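PDB 4AXH: Sec-alkylsulfatase from Pseudomonas sp., which hydrolyses (R)-secondary alkyl sulfates with strict inversion of configuration at carbon, giving (S)-alcohols and sulfate with the help of two zinc ions. Local coordinates for residues A450-V455 / V488-A493; Q467-I472 / R498-D503; A195-G200 / A263-I268; E154-A159 / R189-E194. One frame throughout, in Å; residues are numbered along the deposited sequence.

Overall arrangement
The four contacts form two groups on opposite sides of the chain's centre. Contacts 1 and 2, centres about 14 Å apart, join helices of the dimerisation domain, and residues of both also meet the second subunit; contacts 3 and 4, centres about 16 Å apart, belong to the metallo-beta-lactamase domain and meet each other where Val197 packs on Ile192. Contact 2 is the buried one, a leucine between a buried methionine and the face of an exposed arginine; the others are partly buried. Contact 1 relies on glycine and alanine for close approach and adds a weak lysine bond. Contact 3 sets a helix end against the loop before an edge strand, and contact 4 a long helix against a short helical turn.

Contact 1. Residues A450-V455 / V488-A493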
loop_
_atom_site.group_PDB
_atom_site.type_symbol
_atom_site.label_atom_id
_atom_site.label_comp_id
_atom_site.label_asym_id
_atom_site.label_seq_id
_atom_site.Cartn_x
_atom_site.Cartn_y
_atom_site.Cartn_z
ATOM N N ALA A 450 -11.604 20.837 10.373
ATOM C CA ALA A 450 -11.627 21.423 9.041
ATOM C C ALA A 450 -13.018 21.985 8.738
ATOM O O ALA A 450 -13.136 23.131 8.296
ATOM C CB ALA A 450 -11.229 20.381 8.010
ATOM N N GLY A 451 -14.048 21.191 9.048
ATOM C CA GLY A 451 -15.454 21.530 8.850
ATOM C C GLY A 451 -15.883 22.836 9.482
ATOM O O GLY A 451 -16.593 23.624 8.861
ATOM N N LYS A 452 -15.426 23.074 10.720
ATOM C CA LYS A 452 -15.702 24.287 11.496
ATOM C C LYS A 452 -15.091 25.536 10.822
ATOM O O LYS A 452 -15.809 26.514 10.599
ATOM C CB LYS A 452 -15.201 24.122 12.956
ATOM C CG LYS A 452 -16.241 23.553 13.925
ATOM C CD LYS A 452 -16.965 24.677 14.706
ATOM C CE LYS A 452 -18.176 24.232 15.504
ATOM N NZ LYS A 452 -17.857 23.183 16.522
ATOM N N ARG A 453 -13.782 25.471 10.470
ATOM C CA ARG A 453 -13.014 26.528 9.805
ATOM C C ARG A 453 -13.532 26.850 8.419
ATOM O O ARG A 453 -13.553 28.020 8.038
ATOM C CB ARG A 453 -11.532 26.155 9.727
ATOM C CG ARG A 453 -10.804 26.294 11.051
ATOM C CD ARG A 453 -9.316 26.110 10.859
ATOM N NE ARG A 453 -8.531 26.680 11.952
ATOM C CZ ARG A 453 -8.237 26.030 13.071
ATOM N NH1 ARG A 453 -8.686 24.800 13.267
ATOM N NH2 ARG A 453 -7.503 26.611 14.011
ATOM N N TYR A 454 -13.943 25.826 7.664
ATOM C CA TYR A 454 -14.468 26.022 6.322
ATOM C C TYR A 454 -15.848 26.687 6.357
ATOM O O TYR A 454 -16.055 27.659 5.635
ATOM C CB TYR A 454 -14.492 24.711 5.517
ATOM C CG TYR A 454 -13.187 24.364 4.817
ATOM C CD1 TYR A 454 -12.788 25.033 3.664
ATOM C CD2 TYR A 454 -12.391 23.316 5.267
ATOM C CE1 TYR A 454 -11.606 24.689 2.999
ATOM C CE2 TYR A 454 -11.206 22.972 4.620
ATOM C CZ TYR A 454 -10.816 23.656 3.486
ATOM O OH TYR A 454 -9.639 23.278 2.886
ATOM N N VAL A 455 -16.774 26.194 7.220
ATOM C CA VAL A 455 -18.142 26.734 7.413
ATOM C C VAL A 455 -18.071 28.232 7.765
ATOM O O VAL A 455 -18.789 29.037 7.171
ATOM C CB VAL A 455 -18.984 25.888 8.428
ATOM C CG1 VAL A 455 -20.250 26.619 8.876
ATOM C CG2 VAL A 455 -19.345 24.528 7.836
ATOM N N VAL A 488 -22.100 19.070 8.758
ATOM C CA VAL A 488 -22.437 17.921 9.612
ATOM C C VAL A 488 -21.318 17.634 10.640
ATOM O O VAL A 488 -21.632 17.392 11.796
ATOM C CB VAL A 488 -22.900 16.670 8.798
ATOM C CG1 VAL A 488 -23.001 15.411 9.665
ATOM C CG2 VAL A 488 -24.228 16.946 8.103
ATOM N N PHE A 489 -20.034 17.741 10.248
ATOM C CA PHE A 489 -18.930 17.530 11.189
ATOM C C PHE A 489 -18.715 18.703 12.158
ATOM O O PHE A 489 -18.347 18.471 13.309
ATOM C CB PHE A 489 -17.649 17.106 10.466
ATOM C CG PHE A 489 -17.606 15.619 10.225
ATOM C CD1 PHE A 489 -18.365 15.039 9.214
ATOM C CD2 PHE A 489 -16.836 14.790 11.031
ATOM C CE1 PHE A 489 -18.352 13.654 9.014
ATOM C CE2 PHE A 489 -16.801 13.410 10.814
ATOM C CZ PHE A 489 -17.567 12.850 9.813
ATOM N N ALA A 490 -18.986 19.945 11.709
ATOM C CA ALA A 490 -18.879 21.151 12.528
ATOM C C ALA A 490 -19.971 21.146 13.602
ATOM O O ALA A 490 -19.730 21.583 14.727
ATOM C CB ALA A 490 -19.016 22.391 11.653
ATOM N N ASP A 491 -21.164 20.629 13.250
ATOM C CA ASP A 491 -22.338 20.534 14.111
ATOM C C ASP A 491 -23.259 19.423 13.601
ATOM O O ASP A 491 -24.068 19.680 12.702
ATOM C CB ASP A 491 -23.072 21.891 14.163
ATOM C CG ASP A 491 -24.394 21.870 14.911
ATOM O OD1 ASP A 491 -24.367 21.865 16.163
ATOM O OD2 ASP A 491 -25.452 21.865 14.245
ATOM N N PRO A 492 -23.181 18.185 14.156
ATOM C CA PRO A 492 -24.078 17.112 13.676
ATOM C C PRO A 492 -25.530 17.294 14.116
ATOM O O PRO A 492 -26.396 16.488 13.755
ATOM C CB PRO A 492 -23.448 15.830 14.232
ATOM C CG PRO A 492 -22.138 16.246 14.849
ATOM C CD PRO A 492 -22.280 17.687 15.207
ATOM N N ALA A 493 -25.792 18.375 14.882
ATOM C CA ALA A 493 -27.111 18.758 15.381
ATOM C C ALA A 493 -27.979 19.411 14.291
ATOM O O ALA A 493 -29.217 19.320 14.369
ATOM C CB ALA A 493 -26.962 19.705 16.557
#
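Ala490 presses its CB onto the backbone of helix 447-457, overlapping the peptide that joins Gly451 to Lys452: the methyl lies 3.8 Å from Gly451 C and equally far from Lys452 N. With no side chain at Gly451 in between, the backbones come close, and the CA atoms of Lys452 and Ala490 are 4.6 Å apart. Two side chains frame the methyl. Val455, one turn further along from Gly451, brings CG2 to 4.4 Å from Ala490 CB. Lys452 runs alongside, its CG 3.8 Å from the same CB. The lysine then bends at chi2 (-96°) and again at chi4 (59°), which carries its ammonium over the end of helix 477-490. There NZ makes a weak hydrogen bond to Ala490 O at 3.0 Å. Ala490 is the last helical residue before Asp491 leaves helical geometry, so the lysine charge sits at the C-terminal end of a helix, where it would probably be favoured by the helix dipole. The Asp491 carboxylate stays apart from it, with OD1 6.7 Å from Lys452 NZ. The contact thus combines close glycine-alanine helix packing with a polar margin. On the adjoining helix face Tyr454 turns to the second subunit, where its OH is hydrogen-bonded to His486 and Gln482 of that chain. Within its own chain, helix 447-457 packs against helix 477-490, with Val455 also on His486 and Leu487, and Val488 of the latter helix rests on Arg498 and Gln501 of helix 495-511.

Contact 2. Residues Q467-I472 / R498-D503; sequences QMRAAI and RALQAD
The guanidinium of Arg469 lies with one face on Leu500, whose CD2 stands over the centre of the group, 3.6 Å above its plane; CD1 of the same leucine is 4.0 Å from Arg469 NH2. The pair belongs to the all-helical dimerisation domain, probably TPR-like, in which helix 461-474 packs beside helix 495-511. Arg469 gets there by a straight route. Its CG is set anti to the carbonyl carbon (chi1 -82°), and from CG to NE the chain is extended, crossing Leu500 at about a right angle. The aliphatic part shares in the packing, since CG is 3.9 Å from Leu500 CD2. The interaction is one of a methyl against a flat cation, made by dispersion and shape, and it leaves the N-H groups directed along the plane and not into the leucine. Arg469 is exposed and covers one side of Leu500; it also touches Glu30, the first modelled residue. Deeper in, Met468 points at the opposite helix and is buried, packing in addition on Leu483 of helix 477-490. Leu500 therefore sits between a charged outer neighbour and an apolar inner one. The surrounding polar groups bond outside the pair: Asp503 forms salt bridges with Arg529 and Lys35, and Gln467 NE2 is hydrogen-bonded to Ala457 O of the second subunit. On the inner side the meeting is made by the sulfur: Met468 SD lies 4.0 Å from Leu500 CB, and the bend at chi3 (-75°) leaves CE farther from that carbon.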
loop_
_atom_site.group_PDB
_atom_site.type_symbol
_atom_site.label_atom_id
_atom_site.label_comp_id
_atom_site.label_asym_id
_atom_site.label_seq_id
_atom_site.Cartn_x
_atom_site.Cartn_y
_atom_site.Cartn_z
ATOM N N GLN A 467 -25.987 27.754 -0.042
ATOM C CA GLN A 467 -25.049 27.302 -1.066
ATOM C C GLN A 467 -25.268 25.828 -1.394
ATOM O O GLN A 467 -25.190 25.441 -2.559
ATOM C CB GLN A 467 -23.616 27.494 -0.590
ATOM C CG GLN A 467 -23.164 28.934 -0.603
ATOM C CD GLN A 467 -21.673 28.992 -0.563
ATOM O OE1 GLN A 467 -20.990 28.338 -1.359
ATOM N NE2 GLN A 467 -21.140 29.770 0.367
ATOM N N MET A 468 -25.522 25.016 -0.365
ATOM C CA MET A 468 -25.806 23.595 -0.465
ATOM C C MET A 468 -27.102 23.417 -1.270
ATOM O O MET A 468 -27.151 22.563 -2.165
ATOM C CB MET A 468 -26.016 23.024 0.942
ATOM C CG MET A 468 -25.191 21.806 1.267
ATOM S SD MET A 468 -25.714 21.006 2.824
ATOM C CE MET A 468 -25.025 22.161 4.031
ATOM N N ARG A 469 -28.146 24.237 -0.961
ATOM C CA ARG A 469 -29.446 24.187 -1.638
ATOM C C ARG A 469 -29.310 24.531 -3.122
ATOM O O ARG A 469 -29.955 23.895 -3.962
ATOM C CB ARG A 469 -30.497 25.062 -0.928
ATOM C CG ARG A 469 -31.147 24.362 0.277
ATOM C CD ARG A 469 -32.497 24.939 0.691
ATOM N NE ARG A 469 -33.297 23.986 1.474
ATOM C CZ ARG A 469 -33.278 23.881 2.804
ATOM N NH1 ARG A 469 -32.489 24.670 3.530
ATOM N NH2 ARG A 469 -34.040 22.981 3.418
ATOM N N ALA A 470 -28.411 25.493 -3.439
ATOM C CA ALA A 470 -28.129 25.946 -4.804
ATOM C C ALA A 470 -27.523 24.809 -5.611
ATOM O O ALA A 470 -27.984 24.552 -6.725
ATOM C CB ALA A 470 -27.188 27.143 -4.784
ATOM N N ALA A 471 -26.531 24.094 -5.016
ATOM C CA ALA A 471 -25.831 22.941 -5.597
ATOM C C ALA A 471 -26.776 21.810 -5.969
ATOM O O ALA A 471 -26.590 21.219 -7.028
ATOM C CB ALA A 471 -24.752 22.439 -4.654
ATOM N N ILE A 472 -27.804 21.527 -5.139
ATOM C CA ILE A 472 -28.754 20.459 -5.449
ATOM C C ILE A 472 -29.658 20.846 -6.629
ATOM O O ILE A 472 -29.851 20.040 -7.540
ATOM C CB ILE A 472 -29.490 19.833 -4.211
ATOM C CG1 ILE A 472 -30.782 20.551 -3.836
ATOM C CG2 ILE A 472 -28.575 19.619 -2.997
ATOM C CD1 ILE A 472 -32.052 19.813 -4.274
ATOM N N ARG A 498 -27.997 17.724 7.586
ATOM C CA ARG A 498 -28.006 16.270 7.533
ATOM C C ARG A 498 -28.949 15.774 6.440
ATOM O O ARG A 498 -28.542 14.953 5.617
ATOM C CB ARG A 498 -28.455 15.693 8.877
ATOM C CG ARG A 498 -27.468 15.876 10.016
ATOM C CD ARG A 498 -28.102 15.414 11.317
ATOM N NE ARG A 498 -28.132 13.952 11.427
ATOM C CZ ARG A 498 -27.199 13.228 12.035
ATOM N NH1 ARG A 498 -26.155 13.822 12.606
ATOM N NH2 ARG A 498 -27.303 11.903 12.083
ATOM N N ALA A 499 -30.205 16.280 6.436
ATOM C CA ALA A 499 -31.258 15.895 5.491
ATOM C C ALA A 499 -30.870 16.239 4.065
ATOM O O ALA A 499 -31.137 15.451 3.158
ATOM C CB ALA A 499 -32.573 16.571 5.853
ATOM N N LEU A 500 -30.212 17.402 3.879
ATOM C CA LEU A 500 -29.759 17.900 2.592
ATOM C C LEU A 500 -28.625 17.062 2.089
ATOM O O LEU A 500 -28.736 16.552 0.975
ATOM C CB LEU A 500 -29.370 19.384 2.679
ATOM C CG LEU A 500 -30.401 20.451 2.176
ATOM C CD1 LEU A 500 -31.830 19.920 2.065
ATOM C CD2 LEU A 500 -30.360 21.694 3.035
ATOM N N GLN A 501 -27.572 16.835 2.921
ATOM C CA GLN A 501 -26.446 15.986 2.518
ATOM C C GLN A 501 -26.903 14.562 2.192
ATOM O O GLN A 501 -26.381 13.966 1.250
ATOM C CB GLN A 501 -25.313 15.988 3.532
ATOM C CG GLN A 501 -23.954 15.779 2.854
ATOM C CD GLN A 501 -22.919 15.052 3.700
ATOM O OE1 GLN A 501 -23.212 14.777 4.971
ATOM N NE2 GLN A 501 -21.831 14.716 3.222
ATOM N N ALA A 502 -27.915 14.048 2.913
ATOM C CA ALA A 502 -28.476 12.719 2.668
ATOM C C ALA A 502 -29.203 12.700 1.336
ATOM O O ALA A 502 -29.065 11.724 0.594
ATOM C CB ALA A 502 -29.412 12.319 3.788
ATOM N N ASP A 503 -29.914 13.797 1.001
ATOM C CA ASP A 503 -30.671 13.959 -0.250
ATOM C C ASP A 503 -29.754 13.973 -1.474
ATOM O O ASP A 503 -30.061 13.323 -2.475
ATOM C CB ASP A 503 -31.548 15.240 -0.214
ATOM C CG ASP A 503 -32.890 15.134 0.531
ATOM O OD1 ASP A 503 -33.069 14.174 1.323
ATOM O OD2 ASP A 503 -33.767 16.008 0.308
#

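Contact 3. Residues A195-G200 / A263-I268; sequences ADVKAG and APNVLI
Val197 carries the close part of this contact, putting its CG1 methyl against Ala263 O and the side chain of Asn265. CG1 is anti to the backbone N (chi1 170°), which directs it from the helix toward the loop, where it lies 3.4 Å from Ala263 O. The side chain of Asn265 comes from the other segment in the opposite sense and slides past the valine, its amide end resting beside CG1 and the Val197 carbonyl. The valine is buried: around this pair it also packs on Val204 of strand 203-207, on Val262 and on Ile192. The other side is much looser. Lys198 and Ala199 point away from the loop and are exposed, and Gly200 merely borders the amide of Asn265. Gly200 has positive phi (86°) and ends the helix in a Schellman motif; its N bonds back to Val197 O at 2.8 Å. At Asn265 the loop is already joined to the sheet: Asn265 and Val266 bond through their backbones to Val204. The arrangement joins the C-terminal end of helix 194-199 to the loop leading into edge strand 266-268, which runs parallel to strand 203-207, the strand next after that helix. A helix end tied to the loop before a parallel edge strand is here part of the alpha/beta fold of the metallo-beta-lactamase superfamily.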
loop_
_atom_site.group_PDB
_atom_site.type_symbol
_atom_site.label_atom_id
_atom_site.label_comp_id
_atom_site.label_asym_id
_atom_site.label_seq_id
_atom_site.Cartn_x
_atom_site.Cartn_y
_atom_site.Cartn_z
ATOM N N ALA A 195 -13.173 -34.474 10.543
ATOM C CA ALA A 195 -12.751 -35.846 10.833
ATOM C C ALA A 195 -12.422 -36.598 9.529
ATOM O O ALA A 195 -11.384 -37.244 9.473
ATOM C CB ALA A 195 -13.848 -36.585 11.597
ATOM N N ASP A 196 -13.278 -36.469 8.477
ATOM C CA ASP A 196 -13.099 -37.133 7.177
ATOM C C ASP A 196 -11.886 -36.588 6.423
ATOM O O ASP A 196 -11.234 -37.339 5.689
ATOM C CB ASP A 196 -14.354 -36.999 6.302
ATOM C CG ASP A 196 -15.607 -37.658 6.832
ATOM O OD1 ASP A 196 -15.495 -38.502 7.736
ATOM O OD2 ASP A 196 -16.699 -37.365 6.303
ATOM N N VAL A 197 -11.600 -35.278 6.599
ATOM C CA VAL A 197 -10.481 -34.593 5.973
ATOM C C VAL A 197 -9.206 -35.148 6.593
ATOM O O VAL A 197 -8.394 -35.729 5.879
ATOM C CB VAL A 197 -10.613 -33.045 6.072
ATOM C CG1 VAL A 197 -9.341 -32.322 5.635
ATOM C CG2 VAL A 197 -11.802 -32.559 5.269
ATOM N N LYS A 198 -9.082 -35.058 7.931
ATOM C CA LYS A 198 -7.926 -35.546 8.682
ATOM C C LYS A 198 -7.604 -37.032 8.381
ATOM O O LYS A 198 -6.433 -37.395 8.276
ATOM C CB LYS A 198 -8.095 -35.252 10.178
ATOM C CG LYS A 198 -8.216 -33.753 10.495
ATOM C CD LYS A 198 -7.867 -33.465 11.954
ATOM C CE LYS A 198 -7.997 -32.014 12.372
ATOM N NZ LYS A 198 -9.148 -31.815 13.311
ATOM N N ALA A 199 -8.633 -37.845 8.153
ATOM C CA ALA A 199 -8.532 -39.264 7.820
ATOM C C ALA A 199 -8.106 -39.492 6.348
ATOM O O ALA A 199 -7.648 -40.594 6.003
ATOM C CB ALA A 199 -9.872 -39.958 8.080
ATOM N N GLY A 200 -8.285 -38.479 5.497
ATOM C CA GLY A 200 -7.943 -38.572 4.086
ATOM C C GLY A 200 -9.050 -39.163 3.233
ATOM O O GLY A 200 -8.819 -39.472 2.059
ATOM N N ALA A 263 -9.636 -26.976 7.753
ATOM C CA ALA A 263 -8.259 -27.059 7.290
ATOM C C ALA A 263 -8.070 -27.941 6.060
ATOM O O ALA A 263 -8.631 -29.039 6.003
ATOM C CB ALA A 263 -7.368 -27.536 8.410
ATOM N N PRO A 264 -7.302 -27.469 5.048
ATOM C CA PRO A 264 -7.043 -28.304 3.866
ATOM C C PRO A 264 -6.145 -29.523 4.144
ATOM O O PRO A 264 -5.404 -29.585 5.122
ATOM C CB PRO A 264 -6.369 -27.341 2.890
ATOM C CG PRO A 264 -6.530 -25.980 3.494
ATOM C CD PRO A 264 -6.589 -26.181 4.944
ATOM N N ASN A 265 -6.254 -30.497 3.256
ATOM C CA ASN A 265 -5.576 -31.782 3.230
ATOM C C ASN A 265 -4.277 -31.601 2.429
ATOM O O ASN A 265 -3.187 -31.754 2.971
ATOM C CB ASN A 265 -6.485 -32.730 2.454
ATOM C CG ASN A 265 -6.590 -34.101 2.977
ATOM O OD1 ASN A 265 -7.585 -34.447 3.599
ATOM N ND2 ASN A 265 -5.626 -34.948 2.627
ATOM N N VAL A 266 -4.409 -31.274 1.126
ATOM C CA VAL A 266 -3.319 -31.117 0.164
ATOM C C VAL A 266 -3.121 -29.679 -0.342
ATOM O O VAL A 266 -4.036 -29.078 -0.925
ATOM C CB VAL A 266 -3.321 -32.232 -0.937
ATOM C CG1 VAL A 266 -4.699 -32.864 -1.144
ATOM C CG2 VAL A 266 -2.697 -31.780 -2.253
ATOM N N LEU A 267 -1.909 -29.152 -0.125
ATOM C CA LEU A 267 -1.485 -27.804 -0.504
ATOM C C LEU A 267 -0.759 -27.735 -1.841
ATOM O O LEU A 267 0.196 -28.477 -2.051
ATOM C CB LEU A 267 -0.575 -27.236 0.592
ATOM C CG LEU A 267 -1.279 -26.436 1.685
ATOM C CD1 LEU A 267 -0.581 -26.581 2.993
ATOM C CD2 LEU A 267 -1.364 -24.965 1.307
ATOM N N ILE A 268 -1.190 -26.820 -2.727
ATOM C CA ILE A 268 -0.586 -26.591 -4.035
ATOM C C ILE A 268 0.583 -25.625 -3.837
ATOM O O ILE A 268 0.391 -24.467 -3.422
ATOM C CB ILE A 268 -1.628 -26.114 -5.082
ATOM C CG1 ILE A 268 -2.971 -26.900 -5.000
ATOM C CG2 ILE A 268 -1.050 -26.080 -6.509
ATOM C CD1 ILE A 268 -2.904 -28.464 -5.041
#

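Contact 4. Residues E154-A159 / R189-E194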
loop_
_atom_site.group_PDB
_atom_site.type_symbol
_atom_site.label_atom_id
_atom_site.label_comp_id
_atom_site.label_asym_id
_atom_site.label_seq_id
_atom_site.Cartn_x
_atom_site.Cartn_y
_atom_site.Cartn_z
ATOM N N GLU A 154 -25.260 -22.709 5.913
ATOM C CA GLU A 154 -26.665 -22.753 5.466
ATOM C C GLU A 154 -26.782 -22.643 3.960
ATOM O O GLU A 154 -27.587 -23.361 3.367
ATOM C CB GLU A 154 -27.538 -21.685 6.180
ATOM C CG GLU A 154 -27.531 -21.761 7.703
ATOM C CD GLU A 154 -26.389 -21.004 8.343
ATOM O OE1 GLU A 154 -25.464 -20.593 7.609
ATOM O OE2 GLU A 154 -26.403 -20.836 9.582
ATOM N N THR A 155 -25.953 -21.781 3.330
ATOM C CA THR A 155 -25.948 -21.631 1.877
ATOM C C THR A 155 -25.298 -22.827 1.184
ATOM O O THR A 155 -25.868 -23.361 0.220
ATOM C CB THR A 155 -25.578 -20.203 1.414
ATOM O OG1 THR A 155 -24.278 -19.857 1.870
ATOM C CG2 THR A 155 -26.587 -19.151 1.877
ATOM N N ALA A 156 -24.171 -23.318 1.731
ATOM C CA ALA A 156 -23.489 -24.527 1.244
ATOM C C ALA A 156 -24.453 -25.708 1.205
ATOM O O ALA A 156 -24.549 -26.407 0.195
ATOM C CB ALA A 156 -22.327 -24.858 2.151
ATOM N N ARG A 157 -25.210 -25.883 2.291
ATOM C CA ARG A 157 -26.223 -26.929 2.436
ATOM C C ARG A 157 -27.354 -26.760 1.433
ATOM O O ARG A 157 -27.729 -27.729 0.781
ATOM C CB ARG A 157 -26.765 -26.963 3.893
ATOM C CG ARG A 157 -27.602 -28.174 4.242
ATOM C CD ARG A 157 -26.786 -29.432 4.485
ATOM N NE ARG A 157 -26.426 -30.136 3.246
ATOM C CZ ARG A 157 -27.244 -30.944 2.591
ATOM N NH1 ARG A 157 -28.480 -31.156 3.042
ATOM N NH2 ARG A 157 -26.850 -31.526 1.463
ATOM N N ALA A 158 -27.884 -25.542 1.294
ATOM C CA ALA A 158 -28.955 -25.265 0.346
ATOM C C ALA A 158 -28.532 -25.507 -1.110
ATOM O O ALA A 158 -29.302 -26.086 -1.864
ATOM C CB ALA A 158 -29.480 -23.851 0.544
ATOM N N ALA A 159 -27.315 -25.077 -1.496
ATOM C CA ALA A 159 -26.762 -25.274 -2.847
ATOM C C ALA A 159 -26.706 -26.775 -3.212
ATOM O O ALA A 159 -27.216 -27.205 -4.264
ATOM C CB ALA A 159 -25.368 -24.690 -2.907
ATOM N N ARG A 189 -17.854 -26.702 6.707
ATOM C CA ARG A 189 -18.431 -27.503 7.817
ATOM C C ARG A 189 -19.923 -27.802 7.736
ATOM O O ARG A 189 -20.423 -28.642 8.480
ATOM C CB ARG A 189 -18.055 -26.955 9.211
ATOM C CG ARG A 189 -17.349 -27.984 10.113
ATOM C CD ARG A 189 -16.978 -27.406 11.463
ATOM N NE ARG A 189 -15.732 -26.630 11.448
ATOM C CZ ARG A 189 -15.613 -25.315 11.707
ATOM N NH1 ARG A 189 -16.688 -24.585 12.018
ATOM N NH2 ARG A 189 -14.418 -24.733 11.688
ATOM N N GLY A 190 -20.625 -27.149 6.813
ATOM C CA GLY A 190 -22.058 -27.368 6.630
ATOM C C GLY A 190 -22.327 -28.546 5.727
ATOM O O GLY A 190 -23.431 -29.111 5.745
ATOM N N ILE A 191 -21.317 -28.950 4.948
ATOM C CA ILE A 191 -21.450 -30.080 4.011
ATOM C C ILE A 191 -20.404 -31.212 4.201
ATOM O O ILE A 191 -20.652 -32.346 3.768
ATOM C CB ILE A 191 -21.583 -29.606 2.541
ATOM C CG1 ILE A 191 -20.362 -28.720 2.141
ATOM C CG2 ILE A 191 -22.935 -28.881 2.356
ATOM C CD1 ILE A 191 -20.224 -28.374 0.764
ATOM N N ILE A 192 -19.252 -30.908 4.828
ATOM C CA ILE A 192 -18.214 -31.918 5.112
ATOM C C ILE A 192 -17.767 -31.917 6.596
ATOM O O ILE A 192 -17.981 -30.936 7.312
ATOM C CB ILE A 192 -16.979 -31.913 4.121
ATOM C CG1 ILE A 192 -16.170 -30.622 4.243
ATOM C CG2 ILE A 192 -17.384 -32.176 2.677
ATOM C CD1 ILE A 192 -14.950 -30.762 4.828
ATOM N N ASP A 193 -17.104 -33.014 7.026
ATOM C CA ASP A 193 -16.604 -33.134 8.395
ATOM C C ASP A 193 -15.079 -33.127 8.472
ATOM O O ASP A 193 -14.477 -33.869 7.712
ATOM C CB ASP A 193 -17.189 -34.384 9.048
ATOM C CG ASP A 193 -18.702 -34.394 9.053
ATOM O OD1 ASP A 193 -19.309 -33.376 9.517
ATOM O OD2 ASP A 193 -19.287 -35.409 8.600
ATOM N N GLU A 194 -14.453 -32.305 9.379
ATOM C CA GLU A 194 -12.988 -32.267 9.471
ATOM C C GLU A 194 -12.426 -33.635 9.802
ATOM O O GLU A 194 -11.339 -33.963 9.303
ATOM C CB GLU A 194 -12.404 -31.117 10.337
ATOM C CG GLU A 194 -10.873 -31.020 10.348
ATOM C CD GLU A 194 -10.154 -29.934 9.553
ATOM O OE1 GLU A 194 -10.281 -28.752 9.951
ATOM O OE2 GLU A 194 -9.369 -30.269 8.627
#
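Arg157 leaves helix 153-164 close to Gly190 and Ile191, and its side chain passes along both. CB and CG serve mainly to carry the chain outward, with CG anti to the backbone N (chi1 -168°). Bends at chi2 (77°) and chi3 (-83°) bring CD and NE up to Gly190 and Ile191 before the guanidinium turns back to its own helix. CD comes to 3.6 Å from Gly190 O, and NE lies 3.8 Å from Ile191 CG2. That methyl meets the guanidinium at its edge, in the plane of the group. At the tip, NH1 forms a salt bridge with Asp161, one turn further along the same helix, and this partner holds the charged end. Besides meeting the arginine, Ile191 CG2 reaches the helix backbone, 3.7 Å from Ala156 O, and packs on Ala156 CB at 4.1 Å. Gly190 offers a bare backbone to the helix, its CA 5.9 Å from that of Arg157. The site is partly buried, and Ala156 is its buried residue. Helix 153-164 connects the parallel strands 144-147 and 172-176, a beta-alpha-beta crossover, while 188-191, a short, weakly bonded helical turn, follows the zinc ligands Asp183 and His184, whose side chains lie about 11 Å from that of Ala156. The contact is helix packing within the metallo-beta-lactamase fold, at least one shell away from the zinc ions.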